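PDB 5UAM: ulvan Lyase-PL25 from Pseudoalteromonas sp. PLSV, which cleaves ulvan, the sulfated cell-wall polysaccharide of green seaweeds, as a beta-propeller lyase of polysaccharide lyase family 25. Local coordinates for residues 209-213 with 214-218; 289-292 with 293-297. All coordinates share one frame; numbering follows the deposited sequence.

Contact 1 (209-213 with 214-218); sequences HKRRT and DIDAV
Both carboxylate oxygens of Asp214 are taken up by Arg212, which offers its NE and one terminal nitrogen from the side of the guanidinium group. Arg212 NE meets Asp214 OD1 at 2.9 Å, in the guanidinium plane, and Arg212 NH2 reaches Asp214 OD2, also at 2.9 Å but tilted somewhat from that plane. Each oxygen uses its syn lone pair, and the two flat groups are nearly coplanar, 24° apart. Asp214 CG stands between its backbone N and carbonyl carbon (chi1 58°), which folds the carboxylate back toward the arginine. Ile215 CD1 lies over one guanidinium face, near its rim, 3.6 Å from Arg212 CZ, while Tyr239 takes a bond from NH1. The ion pair lies within the turn, whose base is closed by a nearly straight bond of 3.0 Å from Arg212 N to Ala217 O. A water bridges Arg212 O, Ile215 O and Arg211 NH2, the last also salt-bridged to Asp244. Val218 CG2 packs 3.6 Å from Arg211 NH1, on the non-hydrogen-bonded antiparallel pair Arg211-Val218. The arrangement is that of a surface beta-hairpin connection joining strands 204-211 and 217-227 of the propeller, with Val218 beside the zinc ligand Cys242.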
ATOM      1  N   HIS A 209     -14.583   2.490  13.730  1.00 16.10           N
ATOM      2  CA  HIS A 209     -15.624   3.227  13.027  1.00 17.41           C
ATOM      3  C   HIS A 209     -16.848   3.342  13.925  1.00 18.01           C
ATOM      4  O   HIS A 209     -17.151   2.444  14.716  1.00 18.18           O
ATOM      5  CB  HIS A 209     -16.015   2.539  11.709  1.00 19.42           C
ATOM      6  CG  HIS A 209     -17.121   1.538  11.849  1.00 17.70           C
ATOM      7  ND1 HIS A 209     -16.916   0.246  12.292  1.00 17.76           N
ATOM      8  CD2 HIS A 209     -18.453   1.645  11.622  1.00 19.14           C
ATOM      9  CE1 HIS A 209     -18.067  -0.396  12.323  1.00 17.98           C
ATOM     10  NE2 HIS A 209     -19.017   0.428  11.918  1.00 22.71           N
ATOM     11  N   LYS A 210     -17.564   4.457  13.801  1.00 19.03           N
ATOM     12  CA  LYS A 210     -18.739   4.726  14.622  1.00 21.21           C
ATOM     13  C   LYS A 210     -19.387   6.017  14.144  1.00 20.92           C
ATOM     14  O   LYS A 210     -18.763   6.805  13.430  1.00 20.79           O
ATOM     15  CB  LYS A 210     -18.401   4.858  16.117  1.00 23.32           C
ATOM     16  CG  LYS A 210     -17.322   5.928  16.427  1.00 20.70           C
ATOM     17  CD  LYS A 210     -17.171   6.098  17.936  1.00 21.16           C
ATOM     18  CE  LYS A 210     -15.989   6.973  18.313  1.00 21.10           C
ATOM     19  NZ  LYS A 210     -16.144   8.363  17.817  1.00 22.12           N
ATOM     20  N   ARG A 211     -20.645   6.212  14.533  1.00 22.72           N
ATOM     21  CA  ARG A 211     -21.337   7.448  14.195  1.00 25.68           C
ATOM     22  C   ARG A 211     -20.708   8.602  14.952  1.00 25.18           C
ATOM     23  O   ARG A 211     -20.388   8.488  16.140  1.00 28.41           O
ATOM     24  CB  ARG A 211     -22.811   7.393  14.604  1.00 31.10           C
ATOM     25  CG  ARG A 211     -23.643   6.271  14.002  1.00 42.56           C
ATOM     26  CD  ARG A 211     -24.034   6.509  12.549  1.00 46.85           C
ATOM     27  NE  ARG A 211     -24.424   7.887  12.256  1.00 45.26           N
ATOM     28  CZ  ARG A 211     -24.736   8.330  11.041  1.00 47.22           C
ATOM     29  NH1 ARG A 211     -24.727   7.505   9.997  1.00 33.81           N
ATOM     30  NH2 ARG A 211     -25.059   9.603  10.868  1.00 42.32           N
ATOM     31  N   ARG A 212     -20.572   9.730  14.270  1.00 26.92           N
ATOM     32  CA  ARG A 212     -20.283  10.977  14.952  1.00 26.30           C
ATOM     33  C   ARG A 212     -21.527  11.526  15.631  1.00 30.50           C
ATOM     34  O   ARG A 212     -22.660  11.339  15.168  1.00 31.61           O
ATOM     35  CB  ARG A 212     -19.758  11.997  13.956  1.00 26.09           C
ATOM     36  CG  ARG A 212     -18.445  11.554  13.414  1.00 25.57           C
ATOM     37  CD  ARG A 212     -17.840  12.558  12.551  1.00 25.10           C
ATOM     38  NE  ARG A 212     -17.559  13.814  13.237  1.00 26.64           N
ATOM     39  CZ  ARG A 212     -16.486  14.556  13.004  1.00 27.73           C
ATOM     40  NH1 ARG A 212     -15.578  14.158  12.127  1.00 24.14           N
ATOM     41  NH2 ARG A 212     -16.325  15.711  13.643  1.00 33.20           N
ATOM     42  N   THR A 213     -21.308  12.219  16.745  1.00 28.05           N
ATOM     43  CA  THR A 213     -22.408  12.832  17.478  1.00 30.52           C
ATOM     44  C   THR A 213     -22.623  14.297  17.124  1.00 31.82           C
ATOM     45  O   THR A 213     -23.598  14.889  17.591  1.00 34.05           O
ATOM     46  CB  THR A 213     -22.177  12.711  18.990  1.00 35.65           C
ATOM     47  OG1 THR A 213     -20.944  13.362  19.334  1.00 35.51           O
ATOM     48  CG2 THR A 213     -22.097  11.237  19.396  1.00 33.13           C
ATOM     49  N   ASP A 214     -21.745  14.890  16.309  1.00 30.56           N
ATOM     50  CA  ASP A 214     -21.819  16.310  15.979  1.00 31.79           C
ATOM     51  C   ASP A 214     -22.247  16.590  14.547  1.00 32.04           C
ATOM     52  O   ASP A 214     -22.739  17.689  14.273  1.00 34.20           O
ATOM     53  CB  ASP A 214     -20.454  16.973  16.221  1.00 30.62           C
ATOM     54  CG  ASP A 214     -19.327  16.333  15.407  1.00 35.38           C
ATOM     55  OD1 ASP A 214     -19.277  15.087  15.257  1.00 28.14           O
ATOM     56  OD2 ASP A 214     -18.465  17.094  14.921  1.00 34.41           O
ATOM     57  N   ILE A 215     -22.057  15.638  13.630  1.00 31.01           N
ATOM     58  CA  ILE A 215     -22.416  15.785  12.223  1.00 33.57           C
ATOM     59  C   ILE A 215     -22.958  14.450  11.726  1.00 36.30           C
ATOM     60  O   ILE A 215     -22.781  13.411  12.362  1.00 30.96           O
ATOM     61  CB  ILE A 215     -21.211  16.215  11.359  1.00 32.14           C
ATOM     62  CG1 ILE A 215     -20.063  15.197  11.464  1.00 28.24           C
ATOM     63  CG2 ILE A 215     -20.732  17.606  11.778  1.00 33.88           C
ATOM     64  CD1 ILE A 215     -18.902  15.484  10.507  1.00 27.65           C
ATOM     65  N   ASP A 216     -23.621  14.488  10.567  1.00 31.10           N
ATOM     66  CA  ASP A 216     -24.238  13.291   9.984  1.00 31.01           C
ATOM     67  C   ASP A 216     -23.214  12.534   9.134  1.00 34.04           C
ATOM     68  O   ASP A 216     -23.252  12.505   7.900  1.00 28.73           O
ATOM     69  CB  ASP A 216     -25.464  13.676   9.166  1.00 33.29           C
ATOM     70  CG  ASP A 216     -26.599  14.198  10.018  1.00 41.40           C
ATOM     71  OD1 ASP A 216     -26.772  13.702  11.150  1.00 46.11           O
ATOM     72  OD2 ASP A 216     -27.323  15.104   9.550  1.00 43.16           O
ATOM     73  N   ALA A 217     -22.276  11.902   9.834  1.00 29.41           N
ATOM     74  CA  ALA A 217     -21.178  11.190   9.203  1.00 25.09           C
ATOM     75  C   ALA A 217     -20.695  10.110  10.156  1.00 25.18           C
ATOM     76  O   ALA A 217     -21.062  10.077  11.336  1.00 26.28           O
ATOM     77  CB  ALA A 217     -20.035  12.145   8.851  1.00 25.48           C
ATOM     78  N   VAL A 218     -19.856   9.227   9.625  1.00 22.84           N
ATOM     79  CA  VAL A 218     -19.290   8.104  10.362  1.00 24.27           C
ATOM     80  C   VAL A 218     -17.775   8.250  10.340  1.00 22.15           C
ATOM     81  O   VAL A 218     -17.193   8.626   9.315  1.00 22.04           O
ATOM     82  CB  VAL A 218     -19.731   6.768   9.724  1.00 22.65           C
ATOM     83  CG1 VAL A 218     -18.998   5.577  10.338  1.00 22.12           C
ATOM     84  CG2 VAL A 218     -21.233   6.598   9.863  1.00 29.47           C
TER
HETATM   85  O   HOH W   1     -24.276  11.383  13.265  1.00 37.31           O

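Contact 2 (289-292 with 293-297); sequences VADE and KTMAM. With EDO (1,2-ethanediol), chain L.
Ala290 O receives Thr294 N at 2.9 Å, the principal bond in a cluster of amides closing the last turn of helix 287-293. Met295 N and Lys293 N add weak bonds to the same carbonyl oxygen, and Lys293 N has a shorter one, 2.8 Å, to Val289 O. This is the tightly packed part of the contact: Thr294 OG1 lies 3.3 Å from Ala290 CB, both residues being buried. With OG1 set between the backbone N and carbonyl carbon (chi1 64°), the hydroxyl tucks against the helix and is hydrogen-bonded to the hydroxyl of Tyr237.

The other side is looser and wetter. Glu292 and Lys293 run alongside each other, Glu292 CG touching Lys293 CE at 3.8 Å, yet their charged ends stay 4.5 Å apart between Glu292 OE2 and Lys293 NZ. A water joins them, donating a hydrogen bond to Glu292 OE2 and accepting one from Lys293 NZ, whose direct salt bridge is to Glu279. An alanine in place of Lys293 would probably leave Glu279 without this charged mate and the bridging water without its donor. Farther along, the bent Met295 chain brings CE alongside Asp291 OD1 at 3.4 Å; that oxygen is hydrogen-bonded to the hydroxyl of Tyr262. A 1,2-ethanediol molecule, probably from the crystallisation liquor, links Asp291 O to Met295 O through its two hydroxyls.

Past Thr294, the first residue to leave helical geometry, the chain enters strand 295-297, which pairs antiparallel with strand 258-267; there Ala296 and Met297 both face Val261 in a classic beta bulge. Tyr262 of that strand touches Ala290, Thr294 and Met295, while Leu281 of strand 280-281 packs against Lys293 and Thr294.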
ATOM      1  N   VAL A 289      -9.597   9.900  20.697  1.00 20.28           N
ATOM      2  CA  VAL A 289      -8.296   9.571  21.254  1.00 19.93           C
ATOM      3  C   VAL A 289      -7.194   9.902  20.268  1.00 20.97           C
ATOM      4  O   VAL A 289      -6.121  10.378  20.662  1.00 21.35           O
ATOM      5  CB  VAL A 289      -8.261   8.096  21.674  1.00 21.21           C
ATOM      6  CG1 VAL A 289      -6.807   7.644  21.963  1.00 23.03           C
ATOM      7  CG2 VAL A 289      -9.179   7.898  22.877  1.00 22.32           C
ATOM      8  N   ALA A 290      -7.409   9.613  18.980  1.00 17.96           N
ATOM      9  CA  ALA A 290      -6.385   9.902  17.984  1.00 16.95           C
ATOM     10  C   ALA A 290      -6.070  11.396  17.934  1.00 17.50           C
ATOM     11  O   ALA A 290      -4.900  11.798  17.889  1.00 17.36           O
ATOM     12  CB  ALA A 290      -6.829   9.397  16.609  1.00 17.57           C
ATOM     13  N   ASP A 291      -7.102  12.236  17.905  1.00 17.83           N
ATOM     14  CA  ASP A 291      -6.861  13.677  17.889  1.00 18.58           C
ATOM     15  C   ASP A 291      -6.091  14.142  19.115  1.00 21.06           C
ATOM     16  O   ASP A 291      -5.328  15.108  19.036  1.00 22.07           O
ATOM     17  CB  ASP A 291      -8.183  14.449  17.785  1.00 20.20           C
ATOM     18  CG  ASP A 291      -8.759  14.445  16.378  1.00 25.35           C
ATOM     19  OD1 ASP A 291      -8.087  13.966  15.437  1.00 27.11           O
ATOM     20  OD2 ASP A 291      -9.902  14.907  16.198  1.00 27.75           O
ATOM     21  N   GLU A 292      -6.274  13.476  20.252  1.00 20.07           N
ATOM     22  CA  GLU A 292      -5.596  13.847  21.483  1.00 22.11           C
ATOM     23  C   GLU A 292      -4.175  13.300  21.557  1.00 23.54           C
ATOM     24  O   GLU A 292      -3.290  13.976  22.097  1.00 24.30           O
ATOM     25  CB  GLU A 292      -6.416  13.331  22.671  1.00 26.68           C
ATOM     26  CG  GLU A 292      -5.790  13.551  24.058  1.00 28.70           C
ATOM     27  CD  GLU A 292      -5.886  14.989  24.531  1.00 43.79           C
ATOM     28  OE1 GLU A 292      -6.590  15.790  23.874  1.00 37.61           O
ATOM     29  OE2 GLU A 292      -5.257  15.304  25.566  1.00 36.54           O
ATOM     30  N   LYS A 293      -3.932  12.095  21.026  1.00 19.67           N
ATOM     31  CA  LYS A 293      -2.717  11.347  21.346  1.00 20.22           C
ATOM     32  C   LYS A 293      -1.860  10.946  20.158  1.00 17.22           C
ATOM     33  O   LYS A 293      -0.645  10.775  20.335  1.00 20.68           O
ATOM     34  CB  LYS A 293      -3.058  10.058  22.108  1.00 20.95           C
ATOM     35  CG  LYS A 293      -3.701  10.263  23.464  1.00 23.76           C
ATOM     36  CD  LYS A 293      -2.762  10.951  24.439  1.00 30.49           C
ATOM     37  CE  LYS A 293      -3.401  11.131  25.798  1.00 35.17           C
ATOM     38  NZ  LYS A 293      -2.522  11.966  26.673  1.00 37.46           N
ATOM     39  N   THR A 294      -2.423  10.777  18.963  1.00 17.04           N
ATOM     40  CA  THR A 294      -1.649  10.241  17.849  1.00 15.34           C
ATOM     41  C   THR A 294      -1.556  11.161  16.638  1.00 15.93           C
ATOM     42  O   THR A 294      -0.887  10.803  15.663  1.00 15.62           O
ATOM     43  CB  THR A 294      -2.210   8.890  17.378  1.00 15.02           C
ATOM     44  OG1 THR A 294      -3.536   9.074  16.857  1.00 16.33           O
ATOM     45  CG2 THR A 294      -2.235   7.894  18.515  1.00 16.84           C
ATOM     46  N   MET A 295      -2.210  12.315  16.639  1.00 17.84           N
ATOM     47  CA  MET A 295      -2.079  13.235  15.511  1.00 16.62           C
ATOM     48  C   MET A 295      -0.616  13.557  15.257  1.00 15.77           C
ATOM     49  O   MET A 295       0.135  13.893  16.180  1.00 18.22           O
ATOM     50  CB  MET A 295      -2.832  14.530  15.814  1.00 19.51           C
ATOM     51  CG  MET A 295      -2.747  15.582  14.726  1.00 22.44           C
ATOM     52  SD  MET A 295      -3.636  15.098  13.253  1.00 24.91           S
ATOM     53  CE  MET A 295      -5.350  15.265  13.798  1.00 28.40           C
ATOM     54  N   ALA A 296      -0.217  13.475  13.993  1.00 16.40           N
ATOM     55  CA  ALA A 296       1.125  13.853  13.575  1.00 15.93           C
ATOM     56  C   ALA A 296       1.163  15.152  12.797  1.00 19.12           C
ATOM     57  O   ALA A 296       2.037  15.980  13.048  1.00 20.53           O
ATOM     58  CB  ALA A 296       1.744  12.748  12.718  1.00 15.43           C
ATOM     59  N   MET A 297       0.231  15.383  11.876  1.00 16.86           N
ATOM     60  CA  MET A 297       0.176  16.669  11.191  1.00 16.65           C
ATOM     61  C   MET A 297      -1.242  16.912  10.699  1.00 16.52           C
ATOM     62  O   MET A 297      -1.794  16.091   9.955  1.00 16.19           O
ATOM     63  CB  MET A 297       1.152  16.672  10.010  1.00 21.27           C
ATOM     64  CG  MET A 297       1.329  18.052   9.392  1.00 22.27           C
ATOM     65  SD  MET A 297       2.034  19.261  10.538  1.00 25.95           S
ATOM     66  CE  MET A 297       3.680  18.606  10.865  1.00 23.77           C
TER
HETATM   67  C1  EDO L 510      -1.304  14.922  19.155  1.00 47.20           C
HETATM   68  O1  EDO L 510      -0.213  15.482  18.387  1.00 37.53           O
HETATM   69  C2  EDO L 510      -2.155  16.027  19.762  1.00 43.51           C
HETATM   70  O2  EDO L 510      -2.861  16.702  18.717  1.00 45.13           O
HETATM   71  O   HOH W   2      -2.712  14.541  25.629  1.00 39.26           O

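How the contacts relate
From the N terminus, the chain first meets contact 1, where residues 209-218 turn strand 204-211 back into strand 217-227 and close a hairpin. It then runs through strands 232-243 and 258-267 and two short strands before contact 2, where residues 289-297 carry helix 287-293 into strand 295-297. The contacts follow in series, neither nested nor crossed. Their centres are 18 Å apart and their nearest atoms about 7 Å, so they do not touch, although both reach one antiparallel sheet. Helix 287-293 connects the two regions: its Arg287 touches Lys210 and Arg212, and Glu288 forms a salt bridge with Lys210.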